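Local coordinates for uncharacterized protein (Mycobacterium tuberculosis, PDB 4Q6U) that is of unknown function but probably acts as a sensor protein, with one GAF-like domain followed by two PAS-like domains, at residues L15-G20 / R210-R215; V81-G86 / P108-W113; W113-G118 / R142-D147; C261-W266 / L332-D337. One frame throughout, in Å; residues are numbered along the deposited sequence.

Contact 1 of 4, residues L15-G20 / R210-R215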
loop_
_atom_site.group_PDB
_atom_site.type_symbol
_atom_site.label_atom_id
_atom_site.label_comp_id
_atom_site.label_asym_id
_atom_site.label_seq_id
_atom_site.Cartn_x
_atom_site.Cartn_y
_atom_site.Cartn_z
ATOM N N LEU B 15 12.427 26.678 -0.550
ATOM C CA LEU B 15 11.036 26.977 -0.233
ATOM C C LEU B 15 10.787 26.745 1.254
ATOM O O LEU B 15 10.958 25.641 1.768
ATOM C CB LEU B 15 10.077 26.146 -1.076
ATOM C CG LEU B 15 8.582 26.436 -0.881
ATOM C CD1 LEU B 15 8.213 27.820 -1.389
ATOM C CD2 LEU B 15 7.736 25.384 -1.582
ATOM N N VAL B 16 10.389 27.808 1.938
ATOM C CA VAL B 16 10.175 27.773 3.375
ATOM C C VAL B 16 8.700 27.960 3.722
ATOM O O VAL B 16 8.102 28.952 3.349
ATOM C CB VAL B 16 11.007 28.864 4.077
ATOM C CG1 VAL B 16 10.557 29.041 5.514
ATOM C CG2 VAL B 16 12.489 28.523 3.999
ATOM N N GLU B 17 8.129 26.992 4.429
ATOM C CA GLU B 17 6.765 27.100 4.932
ATOM C C GLU B 17 6.809 27.918 6.218
ATOM O O GLU B 17 7.611 27.638 7.114
ATOM C CB GLU B 17 6.160 25.708 5.162
ATOM C CG GLU B 17 4.628 25.655 5.192
ATOM C CD GLU B 17 4.072 25.750 6.597
ATOM O OE1 GLU B 17 4.776 26.271 7.491
ATOM O OE2 GLU B 17 2.934 25.296 6.813
ATOM N N THR B 18 5.960 28.938 6.300
ATOM C CA THR B 18 6.027 29.899 7.396
ATOM C C THR B 18 4.730 29.989 8.199
ATOM O O THR B 18 4.388 31.054 8.712
ATOM C CB THR B 18 6.371 31.314 6.875
ATOM O OG1 THR B 18 5.443 31.696 5.850
ATOM C CG2 THR B 18 7.783 31.349 6.312
ATOM N N LEU B 19 4.009 28.879 8.314
ATOM C CA LEU B 19 2.756 28.892 9.064
ATOM C C LEU B 19 2.928 28.315 10.470
ATOM O O LEU B 19 2.014 28.383 11.290
ATOM C CB LEU B 19 1.667 28.132 8.300
ATOM C CG LEU B 19 1.119 28.873 7.078
ATOM C CD1 LEU B 19 0.243 27.978 6.232
ATOM C CD2 LEU B 19 0.350 30.119 7.506
ATOM N N GLY B 20 4.102 27.751 10.742
ATOM C CA GLY B 20 4.411 27.244 12.067
ATOM C C GLY B 20 5.074 28.300 12.937
ATOM O O GLY B 20 5.159 29.466 12.553
ATOM N N ARG B 210 -3.962 24.860 4.935
ATOM C CA ARG B 210 -3.275 25.710 3.971
ATOM C C ARG B 210 -2.070 24.975 3.410
ATOM O O ARG B 210 -1.370 24.282 4.143
ATOM C CB ARG B 210 -2.853 27.033 4.620
ATOM C CG ARG B 210 -4.040 27.884 5.048
ATOM C CD ARG B 210 -3.661 29.244 5.576
ATOM N NE ARG B 210 -4.875 30.011 5.859
ATOM C CZ ARG B 210 -5.472 30.810 4.982
ATOM N NH1 ARG B 210 -4.954 30.969 3.768
ATOM N NH2 ARG B 210 -6.587 31.448 5.316
ATOM N N ALA B 211 -1.824 25.132 2.115
ATOM C CA ALA B 211 -0.826 24.319 1.435
ATOM C C ALA B 211 -0.022 25.083 0.386
ATOM O O ALA B 211 -0.391 26.177 -0.033
ATOM C CB ALA B 211 -1.511 23.107 0.784
HETATM N N MSE B 212 1.096 24.502 -0.022
HETATM C CA MSE B 212 1.787 24.936 -1.222
HETATM C C MSE B 212 2.191 23.712 -2.009
HETATM O O MSE B 212 2.688 22.749 -1.424
HETATM C CB MSE B 212 3.029 25.772 -0.891
HETATM C CG MSE B 212 2.742 27.042 -0.158
HETATM SE SE MSE B 212 4.424 27.971 0.157
HETATM C CE MSE B 212 5.141 26.850 1.598
ATOM N N ASN B 213 1.975 23.717 -3.322
ATOM C CA ASN B 213 2.616 22.688 -4.130
ATOM C C ASN B 213 3.696 23.264 -5.039
ATOM O O ASN B 213 3.928 24.483 -5.071
ATOM C CB ASN B 213 1.572 21.886 -4.940
ATOM C CG ASN B 213 0.896 22.700 -6.038
ATOM O OD1 ASN B 213 1.330 23.798 -6.392
ATOM N ND2 ASN B 213 -0.174 22.141 -6.598
ATOM N N TRP B 214 4.378 22.368 -5.742
ATOM C CA TRP B 214 5.344 22.728 -6.766
ATOM C C TRP B 214 5.540 21.504 -7.656
ATOM O O TRP B 214 5.328 20.371 -7.213
ATOM C CB TRP B 214 6.677 23.184 -6.153
ATOM C CG TRP B 214 7.407 22.121 -5.376
ATOM C CD1 TRP B 214 8.378 21.277 -5.846
ATOM C CD2 TRP B 214 7.241 21.807 -3.991
ATOM N NE1 TRP B 214 8.822 20.452 -4.837
ATOM C CE2 TRP B 214 8.137 20.753 -3.688
ATOM C CE3 TRP B 214 6.420 22.306 -2.976
ATOM C CZ2 TRP B 214 8.235 20.199 -2.414
ATOM C CZ3 TRP B 214 6.514 21.749 -1.707
ATOM C CH2 TRP B 214 7.416 20.705 -1.439
ATOM N N ARG B 215 5.912 21.726 -8.913
ATOM C CA ARG B 215 6.182 20.617 -9.817
ATOM C C ARG B 215 7.532 20.009 -9.437
ATOM O O ARG B 215 8.531 20.727 -9.347
ATOM C CB ARG B 215 6.177 21.083 -11.277
ATOM C CG ARG B 215 6.379 19.963 -12.300
ATOM C CD ARG B 215 5.111 19.121 -12.456
ATOM N NE ARG B 215 3.993 19.944 -12.917
ATOM C CZ ARG B 215 3.685 20.117 -14.198
ATOM N NH1 ARG B 215 4.408 19.520 -15.134
ATOM N NH2 ARG B 215 2.660 20.882 -14.544
HETATM O O HOH W 1 1.491 24.341 4.638
#
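Strands 206-215 and 14-17 belong to different sheets and face each other through side chains; residues 210-215 run almost antiparallel to 15-17 (167°), with the axes of these two pieces 9.4 Å apart. At R210, CB meets L19 CD1 at 3.6 Å, the leucine crossing the arginine at about a right angle. The guanidinium group reaches past L19 to salt bridges with E198 and D85. The carbonyl O of R210 accepts from a water that also donates to E17 OE2, 2.8 Å from that carboxylate oxygen. E17 bends at chi2 (-94°) so that OE1 folds back along its own segment to accept from L19 N at 2.8 Å, from above the carboxylate plane; R194 pairs with OE2, so the buried charge is gripped at both oxygens. M212, a selenomethionine, points across the interface: SE meets L15 CD1 tip to tip at 4.1 Å, and a bend at chi3 (-75°) lays CE against E17 CA at 3.7 Å. The W214 ring, with CG in the crowded position between N and carbonyl carbon, takes L15 CD2 obliquely at CE3 (3.6 Å), while its NE1 bonds to R30 O. The arrangement is a buried sheet-to-sheet interface between neighbouring sensor domains, joining the first strand of the GAF-like domain to the central strand of the first PAS-like domain.

Contact 2 of 4, residues V81-G86 / P108-W113; sequences VIMTDG and PGPLKW
V81 stands with CG1 anti to the backbone N (chi1 -169°), which spreads its two methyls over two prolines: CG2 meets P108 CG at 4.0 Å, and CG1 lies 4.1 Å from P110 CD. M83, a selenomethionine, also starts with CG anti to N but turns sharply at chi2 (53°). That bend carries its end toward strand 109-114 although CB does not head there, setting SE 3.7 Å from P110 O and 4.0 Å from P110 CB. The side chain crosses that of K112 at about a right angle, with CE 4.0 Å from K112 CG. M83 opens a type I beta turn closed by G86 N bonding to M83 O, and this turn tips the hairpin between strands 74-82 and 88-97 of the GAF-like domain; the hairpin tip thus rests on the first strand of the following PAS-like domain. D85 and K112 both hold CG in the crowded position between N and carbonyl carbon, and from there K112 runs fully extended to meet the aspartate tip to tip. Its NZ donates to D85 OD2 at 2.6 Å in a salt bridge that uses the anti lone pair. The same oxygen also pairs with R210, two cations that would be expected to keep the carboxylate ionised, while OD1 accepts from R87 N and so helps fix the group's rotation.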
loop_
_atom_site.group_PDB
_atom_site.type_symbol
_atom_site.label_atom_id
_atom_site.label_comp_id
_atom_site.label_asym_id
_atom_site.label_seq_id
_atom_site.Cartn_x
_atom_site.Cartn_y
_atom_site.Cartn_z
ATOM N N VAL B 81 5.104 33.858 -0.820
ATOM C CA VAL B 81 4.088 33.039 -1.449
ATOM C C VAL B 81 2.766 33.377 -0.776
ATOM O O VAL B 81 2.511 32.964 0.359
ATOM C CB VAL B 81 4.371 31.539 -1.323
ATOM C CG1 VAL B 81 3.424 30.756 -2.222
ATOM C CG2 VAL B 81 5.815 31.240 -1.700
ATOM N N ILE B 82 1.939 34.146 -1.473
ATOM C CA ILE B 82 0.757 34.715 -0.850
ATOM C C ILE B 82 -0.509 34.197 -1.504
ATOM O O ILE B 82 -0.685 34.315 -2.716
ATOM C CB ILE B 82 0.794 36.247 -0.913
ATOM C CG1 ILE B 82 2.102 36.750 -0.295
ATOM C CG2 ILE B 82 -0.413 36.832 -0.194
ATOM C CD1 ILE B 82 2.288 38.263 -0.352
HETATM N N MSE B 83 -1.360 33.592 -0.682
HETATM C CA MSE B 83 -2.642 33.039 -1.109
HETATM C C MSE B 83 -3.551 34.181 -1.523
HETATM O O MSE B 83 -3.370 35.302 -1.062
HETATM C CB MSE B 83 -3.267 32.230 0.026
HETATM C CG MSE B 83 -4.589 31.557 -0.317
HETATM SE SE MSE B 83 -4.385 30.496 -1.929
HETATM C CE MSE B 83 -6.282 29.978 -2.190
ATOM N N THR B 84 -4.528 33.921 -2.383
ATOM C CA THR B 84 -5.345 35.034 -2.885
ATOM C C THR B 84 -6.282 35.645 -1.835
ATOM O O THR B 84 -6.968 36.634 -2.115
ATOM C CB THR B 84 -6.177 34.610 -4.111
ATOM O OG1 THR B 84 -6.800 33.344 -3.861
ATOM C CG2 THR B 84 -5.263 34.499 -5.339
ATOM N N ASP B 85 -6.297 35.096 -0.625
ATOM C CA ASP B 85 -6.998 35.769 0.470
ATOM C C ASP B 85 -6.067 36.720 1.235
ATOM O O ASP B 85 -6.445 37.268 2.267
ATOM C CB ASP B 85 -7.626 34.749 1.431
ATOM C CG ASP B 85 -6.635 33.704 1.911
ATOM O OD1 ASP B 85 -5.416 33.951 1.808
ATOM O OD2 ASP B 85 -7.080 32.633 2.394
ATOM N N GLY B 86 -4.844 36.890 0.731
ATOM C CA GLY B 86 -3.867 37.780 1.338
ATOM C C GLY B 86 -2.935 37.124 2.345
ATOM O O GLY B 86 -2.022 37.765 2.861
ATOM N N PRO B 108 5.964 28.156 -6.801
ATOM C CA PRO B 108 5.143 27.505 -5.779
ATOM C C PRO B 108 3.677 27.865 -5.975
ATOM O O PRO B 108 3.388 28.950 -6.469
ATOM C CB PRO B 108 5.697 28.073 -4.459
ATOM C CG PRO B 108 6.791 29.053 -4.850
ATOM C CD PRO B 108 6.569 29.392 -6.286
ATOM N N GLY B 109 2.773 26.962 -5.601
ATOM C CA GLY B 109 1.357 27.172 -5.805
ATOM C C GLY B 109 0.594 27.026 -4.505
ATOM O O GLY B 109 0.418 25.914 -4.004
ATOM N N PRO B 110 0.154 28.157 -3.941
ATOM C CA PRO B 110 -0.615 28.170 -2.700
ATOM C C PRO B 110 -2.051 27.743 -2.959
ATOM O O PRO B 110 -2.612 28.051 -4.012
ATOM C CB PRO B 110 -0.540 29.632 -2.259
ATOM C CG PRO B 110 -0.445 30.377 -3.533
ATOM C CD PRO B 110 0.302 29.508 -4.511
ATOM N N LEU B 111 -2.615 26.997 -2.020
ATOM C CA LEU B 111 -4.027 26.638 -2.059
ATOM C C LEU B 111 -4.513 26.413 -0.632
ATOM O O LEU B 111 -3.708 26.328 0.308
ATOM C CB LEU B 111 -4.254 25.377 -2.905
ATOM C CG LEU B 111 -3.603 24.088 -2.381
ATOM C CD1 LEU B 111 -4.571 22.921 -2.495
ATOM C CD2 LEU B 111 -2.329 23.755 -3.130
ATOM N N LYS B 112 -5.821 26.284 -0.466
ATOM C CA LYS B 112 -6.357 25.963 0.841
ATOM C C LYS B 112 -7.604 25.115 0.706
ATOM O O LYS B 112 -8.325 25.188 -0.298
ATOM C CB LYS B 112 -6.676 27.227 1.647
ATOM C CG LYS B 112 -7.773 28.082 1.057
ATOM C CD LYS B 112 -8.048 29.312 1.926
ATOM C CE LYS B 112 -9.164 30.174 1.347
ATOM N NZ LYS B 112 -9.346 31.407 2.169
ATOM N N TRP B 113 -7.825 24.291 1.722
ATOM C CA TRP B 113 -9.056 23.534 1.865
ATOM C C TRP B 113 -9.750 24.055 3.112
ATOM O O TRP B 113 -9.181 23.991 4.207
ATOM C CB TRP B 113 -8.785 22.030 1.989
ATOM C CG TRP B 113 -8.419 21.356 0.707
ATOM C CD1 TRP B 113 -8.060 21.955 -0.467
ATOM C CD2 TRP B 113 -8.395 19.946 0.463
ATOM N NE1 TRP B 113 -7.804 20.996 -1.427
ATOM C CE2 TRP B 113 -8.006 19.759 -0.878
ATOM C CE3 TRP B 113 -8.667 18.819 1.253
ATOM C CZ2 TRP B 113 -7.873 18.484 -1.451
ATOM C CZ3 TRP B 113 -8.538 17.560 0.684
ATOM C CH2 TRP B 113 -8.143 17.403 -0.655
#

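Contact 3 of 4, residues W113-G118 / R142-D147; sequences WDLTRG and RAFAED
W113 lays one face of its indole on the F144 ring in an offset stack, the six-membered ring and the phenyl ring 4.2 Å apart between centroids and tilted by only 8°. F144 CB adds a CH-pi contact over the same six-membered ring. At the indole edge NE1 donates to D147 OD2 at 3.0 Å, nearly in the ring plane and onto the anti lone pair; R142 holds the other oxygen, OD1, side-on through NE and NH2, which sets the carboxylate's rotation. D114 O points at the edge of F144, 3.5 Å from CZ, and also accepts from G118 N. The D114 side chain forms an Asx motif, its OD1 taking R117 N at 2.9 Å, while OD2 bonds to H206. L115 brings CD2 to 3.9 Å from F144 CZ, crossing at about a right angle. G118, at positive phi, places its carbonyl O over the F144 face opposite W113; a water bridges this oxygen to F144 N. F144 is thereby sandwiched between strand and turn. The arrangement packs the loop between helices 124-129 and 157-165 against the edge hairpin of strands 109-114 and 119-121, in a sheet of 2-1-5-4-3 order characteristic of the PAS fold.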
loop_
_atom_site.group_PDB
_atom_site.type_symbol
_atom_site.label_atom_id
_atom_site.label_comp_id
_atom_site.label_asym_id
_atom_site.label_seq_id
_atom_site.Cartn_x
_atom_site.Cartn_y
_atom_site.Cartn_z
ATOM N N TRP B 113 -7.825 24.291 1.722
ATOM C CA TRP B 113 -9.056 23.534 1.865
ATOM C C TRP B 113 -9.750 24.055 3.112
ATOM O O TRP B 113 -9.181 23.991 4.207
ATOM C CB TRP B 113 -8.785 22.030 1.989
ATOM C CG TRP B 113 -8.419 21.356 0.707
ATOM C CD1 TRP B 113 -8.060 21.955 -0.467
ATOM C CD2 TRP B 113 -8.395 19.946 0.463
ATOM N NE1 TRP B 113 -7.804 20.996 -1.427
ATOM C CE2 TRP B 113 -8.006 19.759 -0.878
ATOM C CE3 TRP B 113 -8.667 18.819 1.253
ATOM C CZ2 TRP B 113 -7.873 18.484 -1.451
ATOM C CZ3 TRP B 113 -8.538 17.560 0.684
ATOM C CH2 TRP B 113 -8.143 17.403 -0.655
ATOM N N ASP B 114 -10.951 24.612 2.951
ATOM C CA ASP B 114 -11.769 24.945 4.115
ATOM C C ASP B 114 -12.524 23.680 4.516
ATOM O O ASP B 114 -13.464 23.275 3.837
ATOM C CB ASP B 114 -12.735 26.099 3.817
ATOM C CG ASP B 114 -13.454 26.612 5.070
ATOM O OD1 ASP B 114 -13.818 25.790 5.941
ATOM O OD2 ASP B 114 -13.657 27.844 5.187
ATOM N N LEU B 115 -12.093 23.050 5.607
ATOM C CA LEU B 115 -12.678 21.775 6.035
ATOM C C LEU B 115 -14.065 21.964 6.642
ATOM O O LEU B 115 -14.880 21.053 6.638
ATOM C CB LEU B 115 -11.767 21.081 7.045
ATOM C CG LEU B 115 -10.341 20.887 6.540
ATOM C CD1 LEU B 115 -9.470 20.230 7.600
ATOM C CD2 LEU B 115 -10.363 20.082 5.251
ATOM N N THR B 116 -14.328 23.153 7.161
ATOM C CA THR B 116 -15.643 23.438 7.727
ATOM C C THR B 116 -16.671 23.607 6.610
ATOM O O THR B 116 -17.782 23.102 6.704
ATOM C CB THR B 116 -15.627 24.694 8.611
ATOM O OG1 THR B 116 -14.661 24.535 9.657
ATOM C CG2 THR B 116 -17.006 24.932 9.227
ATOM N N ARG B 117 -16.288 24.312 5.548
ATOM C CA ARG B 117 -17.157 24.477 4.383
ATOM C C ARG B 117 -17.166 23.234 3.506
ATOM O O ARG B 117 -18.152 22.933 2.832
ATOM C CB ARG B 117 -16.714 25.682 3.547
ATOM C CG ARG B 117 -16.819 27.022 4.247
ATOM C CD ARG B 117 -16.250 28.135 3.368
ATOM N NE ARG B 117 -16.971 28.254 2.105
ATOM C CZ ARG B 117 -16.402 28.530 0.934
ATOM N NH1 ARG B 117 -15.090 28.718 0.848
ATOM N NH2 ARG B 117 -17.149 28.612 -0.158
ATOM N N GLY B 118 -16.052 22.510 3.503
ATOM C CA GLY B 118 -15.883 21.414 2.580
ATOM C C GLY B 118 -15.554 21.921 1.187
ATOM O O GLY B 118 -15.948 21.303 0.197
ATOM N N ARG B 142 -14.177 24.839 -5.354
ATOM C CA ARG B 142 -13.801 23.512 -5.832
ATOM C C ARG B 142 -14.134 22.439 -4.807
ATOM O O ARG B 142 -13.948 22.639 -3.607
ATOM C CB ARG B 142 -12.292 23.459 -6.156
ATOM C CG ARG B 142 -11.834 24.435 -7.243
ATOM C CD ARG B 142 -10.299 24.518 -7.329
ATOM N NE ARG B 142 -9.697 23.240 -7.705
ATOM C CZ ARG B 142 -9.692 22.746 -8.944
ATOM N NH1 ARG B 142 -10.256 23.425 -9.936
ATOM N NH2 ARG B 142 -9.111 21.570 -9.192
ATOM N N ALA B 143 -14.633 21.299 -5.279
ATOM C CA ALA B 143 -14.757 20.134 -4.419
ATOM C C ALA B 143 -13.362 19.591 -4.159
ATOM O O ALA B 143 -12.473 19.711 -5.016
ATOM C CB ALA B 143 -15.644 19.069 -5.055
ATOM N N PHE B 144 -13.163 19.015 -2.979
ATOM C CA PHE B 144 -11.893 18.359 -2.669
ATOM C C PHE B 144 -11.572 17.325 -3.749
ATOM O O PHE B 144 -10.416 17.139 -4.115
ATOM C CB PHE B 144 -11.932 17.688 -1.288
ATOM C CG PHE B 144 -12.112 18.643 -0.137
ATOM C CD1 PHE B 144 -11.844 19.998 -0.275
ATOM C CD2 PHE B 144 -12.561 18.179 1.092
ATOM C CE1 PHE B 144 -12.013 20.877 0.789
ATOM C CE2 PHE B 144 -12.728 19.046 2.165
ATOM C CZ PHE B 144 -12.452 20.402 2.017
ATOM N N ALA B 145 -12.599 16.674 -4.287
ATOM C CA ALA B 145 -12.376 15.630 -5.291
ATOM C C ALA B 145 -11.873 16.199 -6.630
ATOM O O ALA B 145 -11.497 15.438 -7.525
ATOM C CB ALA B 145 -13.677 14.798 -5.507
ATOM N N GLU B 146 -11.850 17.529 -6.768
ATOM C CA GLU B 146 -11.279 18.156 -7.964
ATOM C C GLU B 146 -9.770 18.403 -7.807
ATOM O O GLU B 146 -9.063 18.652 -8.787
ATOM C CB GLU B 146 -12.001 19.485 -8.287
ATOM C CG GLU B 146 -13.498 19.308 -8.606
ATOM C CD GLU B 146 -14.212 20.610 -8.956
ATOM O OE1 GLU B 146 -14.881 21.170 -8.063
ATOM O OE2 GLU B 146 -14.132 21.060 -10.123
ATOM N N ASP B 147 -9.283 18.348 -6.569
ATOM C CA ASP B 147 -7.861 18.541 -6.292
ATOM C C ASP B 147 -7.140 17.192 -6.142
ATOM O O ASP B 147 -5.940 17.096 -6.352
ATOM C CB ASP B 147 -7.674 19.390 -5.031
ATOM C CG ASP B 147 -7.922 20.869 -5.284
ATOM O OD1 ASP B 147 -8.377 21.210 -6.400
ATOM O OD2 ASP B 147 -7.647 21.681 -4.371
HETATM O O HOH W 2 -15.485 18.937 -1.471
#

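Contact 4 of 4, residues C261-W266 / L332-D337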
loop_
_atom_site.group_PDB
_atom_site.type_symbol
_atom_site.label_atom_id
_atom_site.label_comp_id
_atom_site.label_asym_id
_atom_site.label_seq_id
_atom_site.Cartn_x
_atom_site.Cartn_y
_atom_site.Cartn_z
ATOM N N CYS B 261 -19.189 10.978 -11.934
ATOM C CA CYS B 261 -20.465 10.714 -12.568
ATOM C C CYS B 261 -21.065 12.028 -13.028
ATOM O O CYS B 261 -20.916 13.064 -12.381
ATOM C CB CYS B 261 -21.423 9.978 -11.627
ATOM S SG CYS B 261 -22.317 11.027 -10.483
ATOM N N SER B 262 -21.721 11.979 -14.175
ATOM C CA SER B 262 -22.381 13.147 -14.720
ATOM C C SER B 262 -23.877 13.118 -14.407
ATOM O O SER B 262 -24.624 13.947 -14.912
ATOM C CB SER B 262 -22.144 13.234 -16.231
ATOM O OG SER B 262 -22.429 11.999 -16.865
ATOM N N PHE B 263 -24.301 12.178 -13.560
ATOM C CA PHE B 263 -25.720 12.061 -13.193
ATOM C C PHE B 263 -26.203 13.325 -12.510
ATOM O O PHE B 263 -27.348 13.727 -12.688
ATOM C CB PHE B 263 -25.999 10.888 -12.239
ATOM C CG PHE B 263 -25.361 9.602 -12.629
ATOM C CD1 PHE B 263 -25.176 9.267 -13.957
ATOM C CD2 PHE B 263 -24.940 8.719 -11.648
ATOM C CE1 PHE B 263 -24.569 8.071 -14.300
ATOM C CE2 PHE B 263 -24.336 7.533 -11.980
ATOM C CZ PHE B 263 -24.151 7.202 -13.310
ATOM N N TYR B 264 -25.342 13.933 -11.700
ATOM C CA TYR B 264 -25.753 15.114 -10.949
ATOM C C TYR B 264 -24.617 16.146 -10.879
ATOM O O TYR B 264 -23.470 15.841 -11.187
ATOM C CB TYR B 264 -26.231 14.706 -9.548
ATOM C CG TYR B 264 -25.124 14.385 -8.550
ATOM C CD1 TYR B 264 -24.460 13.167 -8.574
ATOM C CD2 TYR B 264 -24.769 15.297 -7.569
ATOM C CE1 TYR B 264 -23.461 12.884 -7.655
ATOM C CE2 TYR B 264 -23.772 15.021 -6.649
ATOM C CZ TYR B 264 -23.126 13.818 -6.692
ATOM O OH TYR B 264 -22.140 13.558 -5.769
ATOM N N ASP B 265 -24.949 17.373 -10.492
ATOM C CA ASP B 265 -23.979 18.464 -10.519
ATOM C C ASP B 265 -23.224 18.547 -9.201
ATOM O O ASP B 265 -23.494 19.424 -8.375
ATOM C CB ASP B 265 -24.682 19.799 -10.824
ATOM C CG ASP B 265 -23.721 20.866 -11.338
ATOM O OD1 ASP B 265 -22.494 20.727 -11.144
ATOM O OD2 ASP B 265 -24.194 21.855 -11.928
ATOM N N TRP B 266 -22.274 17.630 -9.015
ATOM C CA TRP B 266 -21.441 17.602 -7.821
ATOM C C TRP B 266 -20.480 18.793 -7.774
ATOM O O TRP B 266 -20.083 19.223 -6.693
ATOM C CB TRP B 266 -20.649 16.276 -7.737
ATOM C CG TRP B 266 -19.797 16.004 -8.941
ATOM C CD1 TRP B 266 -20.193 15.434 -10.120
ATOM C CD2 TRP B 266 -18.402 16.292 -9.084
ATOM N NE1 TRP B 266 -19.131 15.359 -10.990
ATOM C CE2 TRP B 266 -18.020 15.871 -10.377
ATOM C CE3 TRP B 266 -17.439 16.861 -8.244
ATOM C CZ2 TRP B 266 -16.711 16.012 -10.853
ATOM C CZ3 TRP B 266 -16.133 16.990 -8.716
ATOM C CH2 TRP B 266 -15.789 16.572 -10.011
ATOM N N LEU B 332 -22.457 5.235 -6.514
ATOM C CA LEU B 332 -23.535 5.998 -7.135
ATOM C C LEU B 332 -23.950 5.463 -8.484
ATOM O O LEU B 332 -23.116 5.259 -9.358
ATOM C CB LEU B 332 -23.112 7.446 -7.315
ATOM C CG LEU B 332 -22.592 8.132 -6.068
ATOM C CD1 LEU B 332 -21.898 9.401 -6.488
ATOM C CD2 LEU B 332 -23.782 8.453 -5.223
ATOM N N ARG B 333 -25.252 5.303 -8.672
ATOM C CA ARG B 333 -25.777 4.922 -9.968
ATOM C C ARG B 333 -27.222 5.397 -10.141
ATOM O O ARG B 333 -27.884 5.782 -9.180
ATOM C CB ARG B 333 -25.692 3.399 -10.153
ATOM C CG ARG B 333 -26.605 2.590 -9.227
ATOM C CD ARG B 333 -26.674 1.102 -9.644
ATOM N NE ARG B 333 -27.345 0.251 -8.654
ATOM C CZ ARG B 333 -28.649 0.278 -8.399
ATOM N NH1 ARG B 333 -29.441 1.120 -9.053
ATOM N NH2 ARG B 333 -29.169 -0.533 -7.486
ATOM N N LEU B 334 -27.707 5.369 -11.374
ATOM C CA LEU B 334 -29.107 5.677 -11.640
ATOM C C LEU B 334 -30.027 4.634 -10.997
ATOM O O LEU B 334 -29.734 3.438 -11.038
ATOM C CB LEU B 334 -29.345 5.748 -13.148
ATOM C CG LEU B 334 -28.566 6.871 -13.838
ATOM C CD1 LEU B 334 -28.798 6.857 -15.340
ATOM C CD2 LEU B 334 -28.972 8.210 -13.247
ATOM N N PRO B 335 -31.139 5.079 -10.388
ATOM C CA PRO B 335 -32.082 4.123 -9.798
ATOM C C PRO B 335 -33.016 3.544 -10.852
ATOM O O PRO B 335 -33.334 4.241 -11.813
ATOM C CB PRO B 335 -32.854 4.970 -8.786
ATOM C CG PRO B 335 -32.853 6.343 -9.393
ATOM C CD PRO B 335 -31.576 6.474 -10.202
ATOM N N THR B 336 -33.424 2.287 -10.680
ATOM C CA THR B 336 -34.389 1.655 -11.581
ATOM C C THR B 336 -35.789 2.199 -11.344
ATOM O O THR B 336 -36.042 2.852 -10.329
ATOM C CB THR B 336 -34.429 0.127 -11.399
ATOM O OG1 THR B 336 -34.774 -0.182 -10.041
ATOM C CG2 THR B 336 -33.083 -0.494 -11.732
ATOM N N ASP B 337 -36.702 1.922 -12.274
ATOM C CA ASP B 337 -38.091 2.333 -12.108
ATOM C C ASP B 337 -38.626 1.746 -10.807
ATOM O O ASP B 337 -39.316 2.417 -10.040
ATOM C CB ASP B 337 -38.942 1.886 -13.298
#
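Aromatic contacts centre on F263. L334 crosses it obliquely and sets CG almost straight over the middle of the ring, 4.2 Å from the centroid and 12° off the normal, a CH-pi contact; its CD2 sits nearer the root of the ring, 3.9 Å from F263 CG. C261 CB covers the opposite face toward the rim, clamping the phenyl group between its own loop and the residue just past the strand. At the edge, L332 O lies in the ring plane, 3.7 Å from F263 CE2, and this ring carbon is 3.6 Å from R333 CA. H242 meets the ring with its plane nearly perpendicular. This loop follows strand 253-256, the second of the C-terminal PAS-like domain, and folds back on the end of strand 325-333, the central strand of a sheet in 2-1-5-4-3 order. Purely apolar contacts gather round L332 CD1: the edge of Y264 reaches it through CE1 at 4.0 Å, and C261 SG lies 4.3 Å from it. Y264 crosses the leucine at about a right angle, its CG in the crowded position between N and carbonyl carbon (chi1 77°), which swings the end of the ring toward the strand. Polar bonds within 332-337 run along the chain. R333 runs extended from CG to NE, and the turn at chi4 sets NH1 to donate to L334 O at 3.1 Å, from above the carbonyl plane, while NH2 forms a salt bridge with E339. T336 N-caps helix 337-343 with its side chain, and its backbone N bonds back to E339, consistent with a capping box.

In the fold
From the N terminus, segment 15-20 opens the longest loop, closed by contact 1 only at 210-215, where the first PAS-like sheet returns to the GAF-like one. Contacts 2 and 3 nest inside it in series: 81-86 is met by 108-113, and W113, shared by both, opens the next loop, closed at 142-147. Contacts 1 and 2 also touch directly, since strands 109-114 and 206-215 are sheet neighbours, and both lie between the GAF-like and first PAS-like domains. Contact 4 follows in series, closing the loop from 261-266 to 332-337 within the C-terminal domain, its centre about 38 Å from that of contact 1. W266 packs on A143 and E146, linking it to contact 3 across the two PAS-like domains.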